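Local coordinates for protein MucR Phosphodiesterase (Pseudomonas aeruginosa, PDB 5M1T) that carries an EAL domain, the barrel-like fold of this phosphodiesterase family, and binds magnesium ions and the ligand C2E, at residues A[99-104]-A[137-142]; A[168-173]-A[195-200]. One frame throughout, in Å; residues are numbered along the deposited sequence.

Contact 1: residues A[99-104]-A[137-142]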
ATOM      1  N   TRP A  99       9.500 -13.406  -4.664  1.00 23.79           N
ATOM      2  CA  TRP A  99       9.999 -14.763  -4.801  1.00 23.81           C
ATOM      3  C   TRP A  99       8.938 -15.771  -4.331  1.00 23.14           C
ATOM      4  O   TRP A  99       8.677 -16.772  -4.981  1.00 23.27           O
ATOM      5  CB  TRP A  99      11.311 -14.963  -4.045  1.00 24.20           C
ATOM      6  CG  TRP A  99      11.746 -16.365  -4.184  1.00 24.92           C
ATOM      7  CD1 TRP A  99      12.412 -16.899  -5.225  1.00 25.06           C
ATOM      8  CD2 TRP A  99      11.448 -17.444  -3.296  1.00 25.08           C
ATOM      9  NE1 TRP A  99      12.581 -18.238  -5.039  1.00 25.49           N
ATOM     10  CE2 TRP A  99      12.015 -18.600  -3.853  1.00 25.65           C
ATOM     11  CE3 TRP A  99      10.787 -17.535  -2.073  1.00 25.21           C
ATOM     12  CZ2 TRP A  99      11.928 -19.850  -3.240  1.00 25.94           C
ATOM     13  CZ3 TRP A  99      10.696 -18.762  -1.457  1.00 25.20           C
ATOM     14  CH2 TRP A  99      11.254 -19.913  -2.045  1.00 25.94           C
ATOM     15  N   VAL A 100       8.298 -15.470  -3.215  1.00 22.46           N
ATOM     16  CA  VAL A 100       7.214 -16.324  -2.709  1.00 22.19           C
ATOM     17  C   VAL A 100       6.076 -16.476  -3.721  1.00 22.26           C
ATOM     18  O   VAL A 100       5.659 -17.589  -4.038  1.00 23.28           O
ATOM     19  CB  VAL A 100       6.676 -15.770  -1.382  1.00 21.36           C
ATOM     20  CG1 VAL A 100       5.306 -16.336  -1.071  1.00 21.23           C
ATOM     21  CG2 VAL A 100       7.657 -16.063  -0.260  1.00 21.33           C
ATOM     22  N   LEU A 101       5.588 -15.361  -4.241  1.00 22.31           N
ATOM     23  CA  LEU A 101       4.505 -15.369  -5.220  1.00 22.63           C
ATOM     24  C   LEU A 101       4.880 -16.146  -6.490  1.00 22.81           C
ATOM     25  O   LEU A 101       4.093 -16.949  -6.974  1.00 22.68           O
ATOM     26  CB  LEU A 101       4.139 -13.930  -5.582  1.00 23.01           C
ATOM     27  CG  LEU A 101       2.949 -13.691  -6.514  1.00 23.60           C
ATOM     28  CD1 LEU A 101       1.661 -14.337  -6.035  1.00 23.72           C
ATOM     29  CD2 LEU A 101       2.785 -12.190  -6.634  1.00 23.73           C
ATOM     30  N   ASP A 102       6.079 -15.891  -7.015  1.00 22.70           N
ATOM     31  CA  ASP A 102       6.601 -16.616  -8.184  1.00 23.12           C
ATOM     32  C   ASP A 102       6.623 -18.140  -7.989  1.00 23.10           C
ATOM     33  O   ASP A 102       6.073 -18.858  -8.776  1.00 23.02           O
ATOM     34  CB  ASP A 102       8.030 -16.174  -8.479  1.00 23.26           C
ATOM     35  CG  ASP A 102       8.600 -16.852  -9.689  1.00 23.89           C
ATOM     36  OD1 ASP A 102       8.043 -16.646 -10.788  1.00 24.23           O
ATOM     37  OD2 ASP A 102       9.588 -17.609  -9.551  1.00 24.80           O
ATOM     38  N   GLU A 103       7.264 -18.590  -6.922  1.00 23.76           N
ATOM     39  CA  GLU A 103       7.391 -20.008  -6.595  1.00 24.80           C
ATOM     40  C   GLU A 103       6.046 -20.668  -6.299  1.00 24.31           C
ATOM     41  O   GLU A 103       5.843 -21.836  -6.604  1.00 24.62           O
ATOM     42  CB  GLU A 103       8.318 -20.175  -5.372  1.00 25.50           C
ATOM     43  CG  GLU A 103       8.445 -21.590  -4.851  1.00 26.43           C
ATOM     44  CD  GLU A 103       9.284 -22.518  -5.735  1.00 27.56           C
ATOM     45  OE1 GLU A 103       9.832 -22.092  -6.774  1.00 28.34           O
ATOM     46  OE2 GLU A 103       9.380 -23.706  -5.386  1.00 28.52           O
ATOM     47  N   ALA A 104       5.134 -19.934  -5.677  1.00 23.68           N
ATOM     48  CA  ALA A 104       3.809 -20.465  -5.392  1.00 22.83           C
ATOM     49  C   ALA A 104       3.054 -20.651  -6.709  1.00 22.70           C
ATOM     50  O   ALA A 104       2.329 -21.621  -6.914  1.00 21.53           O
ATOM     51  CB  ALA A 104       3.054 -19.511  -4.486  1.00 22.57           C
ATOM     52  N   ASP A 137      -0.017  -5.170 -10.176  1.00 28.17           N
ATOM     53  CA  ASP A 137       0.753  -5.439 -11.363  1.00 29.80           C
ATOM     54  C   ASP A 137       1.578  -6.689 -11.145  1.00 29.37           C
ATOM     55  O   ASP A 137       1.693  -7.520 -12.041  1.00 29.80           O
ATOM     56  CB  ASP A 137       1.661  -4.248 -11.735  1.00 31.73           C
ATOM     57  CG  ASP A 137       0.875  -3.058 -12.227  1.00 34.20           C
ATOM     58  OD1 ASP A 137      -0.365  -3.163 -12.346  1.00 36.14           O
ATOM     59  OD2 ASP A 137       1.486  -1.994 -12.478  1.00 38.37           O
ATOM     60  N   SER A 138       2.130  -6.833  -9.949  1.00 29.37           N
ATOM     61  CA  SER A 138       2.979  -7.990  -9.588  1.00 29.46           C
ATOM     62  C   SER A 138       2.183  -9.299  -9.554  1.00 28.95           C
ATOM     63  O   SER A 138       2.692 -10.367  -9.915  1.00 28.82           O
ATOM     64  CB  SER A 138       3.617  -7.708  -8.221  1.00 29.94           C
ATOM     65  OG  SER A 138       4.278  -8.834  -7.681  1.00 31.54           O
ATOM     66  N   VAL A 139       0.925  -9.227  -9.124  1.00 28.04           N
ATOM     67  CA  VAL A 139       0.090 -10.423  -9.118  1.00 28.01           C
ATOM     68  C   VAL A 139      -0.216 -10.802 -10.544  1.00 27.37           C
ATOM     69  O   VAL A 139       0.008 -11.924 -10.944  1.00 26.51           O
ATOM     70  CB  VAL A 139      -1.194 -10.225  -8.288  1.00 27.90           C
ATOM     71  CG1 VAL A 139      -2.230 -11.285  -8.593  1.00 27.50           C
ATOM     72  CG2 VAL A 139      -0.825 -10.217  -6.806  1.00 27.66           C
ATOM     73  N   ARG A 140      -0.691  -9.839 -11.316  1.00 28.47           N
ATOM     74  CA  ARG A 140      -0.969 -10.057 -12.745  1.00 29.00           C
ATOM     75  C   ARG A 140       0.266 -10.613 -13.468  1.00 28.09           C
ATOM     76  O   ARG A 140       0.147 -11.582 -14.197  1.00 28.48           O
ATOM     77  CB  ARG A 140      -1.477  -8.774 -13.415  1.00 30.33           C
ATOM     78  CG  ARG A 140      -1.529  -8.857 -14.939  1.00 32.76           C
ATOM     79  CD  ARG A 140      -2.253  -7.695 -15.598  1.00 34.66           C
ATOM     80  NE  ARG A 140      -2.177  -6.454 -14.817  1.00 36.71           N
ATOM     81  CZ  ARG A 140      -3.205  -5.888 -14.171  1.00 39.19           C
ATOM     82  NH1 ARG A 140      -4.429  -6.428 -14.187  1.00 39.52           N
ATOM     83  NH2 ARG A 140      -3.016  -4.760 -13.495  1.00 40.30           N
ATOM     84  N   ASN A 141       1.446 -10.025 -13.263  1.00 27.22           N
ATOM     85  CA  ASN A 141       2.660 -10.518 -13.935  1.00 26.79           C
ATOM     86  C   ASN A 141       2.995 -11.966 -13.540  1.00 26.33           C
ATOM     87  O   ASN A 141       3.392 -12.770 -14.397  1.00 26.16           O
ATOM     88  CB  ASN A 141       3.896  -9.655 -13.651  1.00 27.30           C
ATOM     89  CG  ASN A 141       3.765  -8.196 -14.138  1.00 28.26           C
ATOM     90  OD1 ASN A 141       2.838  -7.817 -14.867  1.00 29.28           O
ATOM     91  ND2 ASN A 141       4.699  -7.376 -13.712  1.00 27.74           N
ATOM     92  N   ALA A 142       2.867 -12.306 -12.251  1.00 25.79           N
ATOM     93  CA  ALA A 142       3.209 -13.669 -11.789  1.00 25.29           C
ATOM     94  C   ALA A 142       2.289 -14.750 -12.355  1.00 25.81           C
ATOM     95  O   ALA A 142       2.732 -15.854 -12.641  1.00 25.23           O
ATOM     96  CB  ALA A 142       3.209 -13.750 -10.274  1.00 24.42           C
TER

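Contact 2: residues A[168-173]-A[195-200]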
ATOM      1  N   ALA A 168      -9.462   2.198   1.146  1.00 29.38           N
ATOM      2  CA  ALA A 168      -8.299   1.874   0.313  1.00 28.67           C
ATOM      3  C   ALA A 168      -8.212   0.380   0.073  1.00 27.70           C
ATOM      4  O   ALA A 168      -7.878  -0.056  -1.030  1.00 26.85           O
ATOM      5  CB  ALA A 168      -7.005   2.394   0.957  1.00 28.81           C
ATOM      6  N   SER A 169      -8.521  -0.417   1.100  1.00 27.19           N
ATOM      7  CA  SER A 169      -8.526  -1.874   0.943  1.00 26.72           C
ATOM      8  C   SER A 169      -9.490  -2.255  -0.173  1.00 27.97           C
ATOM      9  O   SER A 169      -9.257  -3.217  -0.925  1.00 26.82           O
ATOM     10  CB  SER A 169      -8.957  -2.592   2.227  1.00 26.39           C
ATOM     11  OG  SER A 169      -8.069  -2.327   3.287  1.00 25.96           O
ATOM     12  N   LEU A 170     -10.587  -1.499  -0.266  1.00 29.16           N
ATOM     13  CA  LEU A 170     -11.665  -1.823  -1.201  1.00 29.85           C
ATOM     14  C   LEU A 170     -11.201  -1.633  -2.633  1.00 28.69           C
ATOM     15  O   LEU A 170     -11.436  -2.477  -3.485  1.00 28.17           O
ATOM     16  CB  LEU A 170     -12.904  -0.957  -0.906  1.00 31.48           C
ATOM     17  CG  LEU A 170     -14.276  -1.465  -1.345  1.00 33.02           C
ATOM     18  CD1 LEU A 170     -14.575  -2.880  -0.865  1.00 33.18           C
ATOM     19  CD2 LEU A 170     -15.370  -0.535  -0.817  1.00 33.64           C
ATOM     20  N   VAL A 171     -10.495  -0.546  -2.885  1.00 29.16           N
ATOM     21  CA  VAL A 171     -10.005  -0.274  -4.231  1.00 29.48           C
ATOM     22  C   VAL A 171      -9.047  -1.386  -4.640  1.00 29.07           C
ATOM     23  O   VAL A 171      -9.186  -1.963  -5.716  1.00 29.14           O
ATOM     24  CB  VAL A 171      -9.332   1.115  -4.315  1.00 30.06           C
ATOM     25  CG1 VAL A 171      -8.481   1.253  -5.575  1.00 29.75           C
ATOM     26  CG2 VAL A 171     -10.400   2.209  -4.235  1.00 30.32           C
ATOM     27  N   ILE A 172      -8.105  -1.715  -3.756  1.00 28.98           N
ATOM     28  CA  ILE A 172      -7.137  -2.801  -4.015  1.00 28.23           C
ATOM     29  C   ILE A 172      -7.796  -4.180  -4.211  1.00 27.90           C
ATOM     30  O   ILE A 172      -7.532  -4.894  -5.189  1.00 26.59           O
ATOM     31  CB  ILE A 172      -6.072  -2.912  -2.918  1.00 27.29           C
ATOM     32  CG1 ILE A 172      -5.195  -1.658  -2.859  1.00 27.45           C
ATOM     33  CG2 ILE A 172      -5.171  -4.103  -3.182  1.00 27.00           C
ATOM     34  CD1 ILE A 172      -4.585  -1.410  -1.476  1.00 27.34           C
ATOM     35  N   LEU A 173      -8.649  -4.566  -3.281  1.00 28.67           N
ATOM     36  CA  LEU A 173      -9.237  -5.895  -3.355  1.00 29.43           C
ATOM     37  C   LEU A 173     -10.221  -6.047  -4.542  1.00 30.55           C
ATOM     38  O   LEU A 173     -10.269  -7.100  -5.164  1.00 31.05           O
ATOM     39  CB  LEU A 173      -9.894  -6.273  -2.022  1.00 29.21           C
ATOM     40  CG  LEU A 173      -8.940  -6.453  -0.851  1.00 28.60           C
ATOM     41  CD1 LEU A 173      -9.703  -6.683   0.434  1.00 29.67           C
ATOM     42  CD2 LEU A 173      -7.965  -7.588  -1.054  1.00 28.18           C
ATOM     43  N   LEU A 195     -18.854  -4.292  10.163  1.00 29.14           N
ATOM     44  CA  LEU A 195     -19.759  -5.206   9.435  1.00 29.54           C
ATOM     45  C   LEU A 195     -20.142  -4.654   8.085  1.00 29.76           C
ATOM     46  O   LEU A 195     -20.327  -5.405   7.123  1.00 29.20           O
ATOM     47  CB  LEU A 195     -21.021  -5.533  10.221  1.00 29.51           C
ATOM     48  CG  LEU A 195     -20.845  -6.495  11.394  1.00 29.47           C
ATOM     49  CD1 LEU A 195     -22.197  -6.805  11.985  1.00 29.96           C
ATOM     50  CD2 LEU A 195     -20.206  -7.807  10.994  1.00 29.63           C
ATOM     51  N   LEU A 196     -20.256  -3.338   8.008  1.00 30.55           N
ATOM     52  CA  LEU A 196     -20.520  -2.691   6.725  1.00 31.93           C
ATOM     53  C   LEU A 196     -19.441  -3.002   5.686  1.00 30.84           C
ATOM     54  O   LEU A 196     -19.732  -3.501   4.605  1.00 31.16           O
ATOM     55  CB  LEU A 196     -20.657  -1.187   6.900  1.00 33.08           C
ATOM     56  CG  LEU A 196     -20.984  -0.449   5.609  1.00 34.63           C
ATOM     57  CD1 LEU A 196     -22.233  -1.052   4.953  1.00 35.50           C
ATOM     58  CD2 LEU A 196     -21.159   1.043   5.914  1.00 35.51           C
ATOM     59  N   TYR A 197     -18.190  -2.733   6.016  1.00 30.80           N
ATOM     60  CA  TYR A 197     -17.109  -2.994   5.061  1.00 30.74           C
ATOM     61  C   TYR A 197     -16.829  -4.477   4.948  1.00 30.37           C
ATOM     62  O   TYR A 197     -16.351  -4.938   3.910  1.00 30.64           O
ATOM     63  CB  TYR A 197     -15.828  -2.251   5.422  1.00 30.50           C
ATOM     64  CG  TYR A 197     -15.870  -0.814   5.058  1.00 30.66           C
ATOM     65  CD1 TYR A 197     -15.610  -0.397   3.752  1.00 31.28           C
ATOM     66  CD2 TYR A 197     -16.152   0.143   6.024  1.00 31.20           C
ATOM     67  CE1 TYR A 197     -15.650   0.964   3.412  1.00 32.15           C
ATOM     68  CE2 TYR A 197     -16.199   1.495   5.722  1.00 31.94           C
ATOM     69  CZ  TYR A 197     -15.953   1.911   4.421  1.00 33.35           C
ATOM     70  OH  TYR A 197     -16.009   3.273   4.161  1.00 34.93           O
ATOM     71  N   LEU A 198     -17.117  -5.239   5.993  1.00 29.73           N
ATOM     72  CA  LEU A 198     -16.947  -6.675   5.887  1.00 29.48           C
ATOM     73  C   LEU A 198     -17.850  -7.250   4.780  1.00 29.29           C
ATOM     74  O   LEU A 198     -17.450  -8.167   4.066  1.00 29.08           O
ATOM     75  CB  LEU A 198     -17.204  -7.339   7.232  1.00 30.00           C
ATOM     76  CG  LEU A 198     -16.662  -8.742   7.440  1.00 30.39           C
ATOM     77  CD1 LEU A 198     -15.218  -8.879   6.957  1.00 30.16           C
ATOM     78  CD2 LEU A 198     -16.783  -9.108   8.907  1.00 30.77           C
ATOM     79  N   LYS A 199     -19.028  -6.676   4.599  1.00 29.78           N
ATOM     80  CA  LYS A 199     -19.941  -7.108   3.534  1.00 30.94           C
ATOM     81  C   LYS A 199     -19.494  -6.537   2.160  1.00 31.78           C
ATOM     82  O   LYS A 199     -19.554  -7.223   1.133  1.00 31.91           O
ATOM     83  CB  LYS A 199     -21.376  -6.693   3.911  1.00 31.49           C
ATOM     84  CG  LYS A 199     -22.473  -6.998   2.906  1.00 32.02           C
ATOM     85  CD  LYS A 199     -22.541  -8.476   2.576  1.00 32.86           C
ATOM     86  CE  LYS A 199     -23.311  -8.711   1.273  1.00 33.99           C
ATOM     87  NZ  LYS A 199     -23.087 -10.101   0.797  1.00 34.69           N
ATOM     88  N   ARG A 200     -19.013  -5.302   2.146  1.00 32.39           N
ATOM     89  CA  ARG A 200     -18.609  -4.671   0.897  1.00 33.95           C
ATOM     90  C   ARG A 200     -17.363  -5.262   0.273  1.00 31.88           C
ATOM     91  O   ARG A 200     -17.260  -5.259  -0.925  1.00 31.89           O
ATOM     92  CB  ARG A 200     -18.382  -3.167   1.084  1.00 37.05           C
ATOM     93  CG  ARG A 200     -19.681  -2.397   1.103  1.00 40.65           C
ATOM     94  CD  ARG A 200     -19.524  -0.955   0.656  1.00 43.65           C
ATOM     95  NE  ARG A 200     -20.712  -0.205   1.095  1.00 46.96           N
ATOM     96  CZ  ARG A 200     -20.725   1.081   1.450  1.00 47.76           C
ATOM     97  NH1 ARG A 200     -19.597   1.813   1.437  1.00 45.83           N
ATOM     98  NH2 ARG A 200     -21.885   1.620   1.834  1.00 48.21           N
TER

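Contact 1: residues A[99-104]-A[137-142]
Leu101 reaches from helix 93-113 and lays its isobutyl end over the backbone O and OG of Ser138, the CG2 methyl of Val139 and the CB methyl of Ala142. This is helix-to-helix packing in the helical layer around the barrel of the EAL domain, a modified beta/alpha barrel. The two segments run roughly the same way, with 29° between their directions and 10.0 Å between axes at closest approach. One large side chain therefore bridges most of the gap. Leu101 CG is anti to the backbone N (chi1 -175°), and CD2 continues as the extended branch. Leu101 CD2 lies 3.8 Å from Ser138 O and 4.1 Å from Val139 CG2. Lower in the side chain, Leu101 CG meets Ala142 CB at 3.8 Å. Ala142 CB is also 4.0 Å from Leu101 CD2. Ser138 O takes the helix bond from Ala142 N; the CD2 methyl only packs against it. Val100 packs on Leu48, Leu68 and Val123 of three strands and also touches C2E. Val139 packs on Met179 and Val181. A polar link flanks the leucine: Asp102 OD1 takes a salt bridge from Arg145 and a hydrogen bond from His146. Ser138 OG also sits 3.8 Å from Leu101 CD2, while its hydrogen bond goes to Glu98 OE1.

Contact 2: residues A[168-173]-A[195-200]
Leu170 has CG anti to the backbone N (chi1 -156°), and this swings its two methyls out to Tyr197 and Arg200. Tyr197 has chi1 -78°, which sets its ring roughly opposite its own carbonyl carbon and beside the leucine. The two methyls then do different work. Leu170 CD1 rests on the last backbone unit of the short helix, 3.6 Å from Arg200 O and 3.8 Å from Arg200 C. It also lies 4.3 Å from Arg200 CB. Leu170 CD2 comes to the edge of the Tyr197 ring, near its plane, with CE1 as the nearest atom at 4.5 Å. That is a loose apolar touch and not a stack over a face. In the EAL barrel, the contact joins two helices, 166-178 and 195-200, that lie before and after strand 182-188 along the chain. It lies at the surface. Deeper in, Leu173 packs on Phe130, Ile183, Leu201 and Pro202, and Leu170 shares the Leu201 contact. The phenol end of Tyr197 adds a polar tie to helix 166-178, because its OH is hydrogen-bonded to Asp167 OD1. The charged end of Arg200 leads away from Leu170. Its guanidinium group lies with one face over Leu196 CG, which is 4.3 Å from the plane and offset toward the rim.

In the fold
Contact 1 comes first along the chain and closes before contact 2 opens. Their centres are 23 Å apart, and their nearest atoms are about 8 Å apart without touching. Both lie in the EAL domain and join helices around the beta/alpha barrel of the EAL family. Contact 1 pairs helix 93-113 with helix 135-145, before and after strand 120-124. Contact 2 pairs helix 166-178 with helix 195-200, before and after strand 182-188. Strand 153-158 lies between the two pairs. Contact 1 is buried and holds a residue of the C2E pocket, while contact 2 is at the surface. Strand 182-188, which contact 2 flanks, supplies the magnesium ligands Asp186 and Asp187.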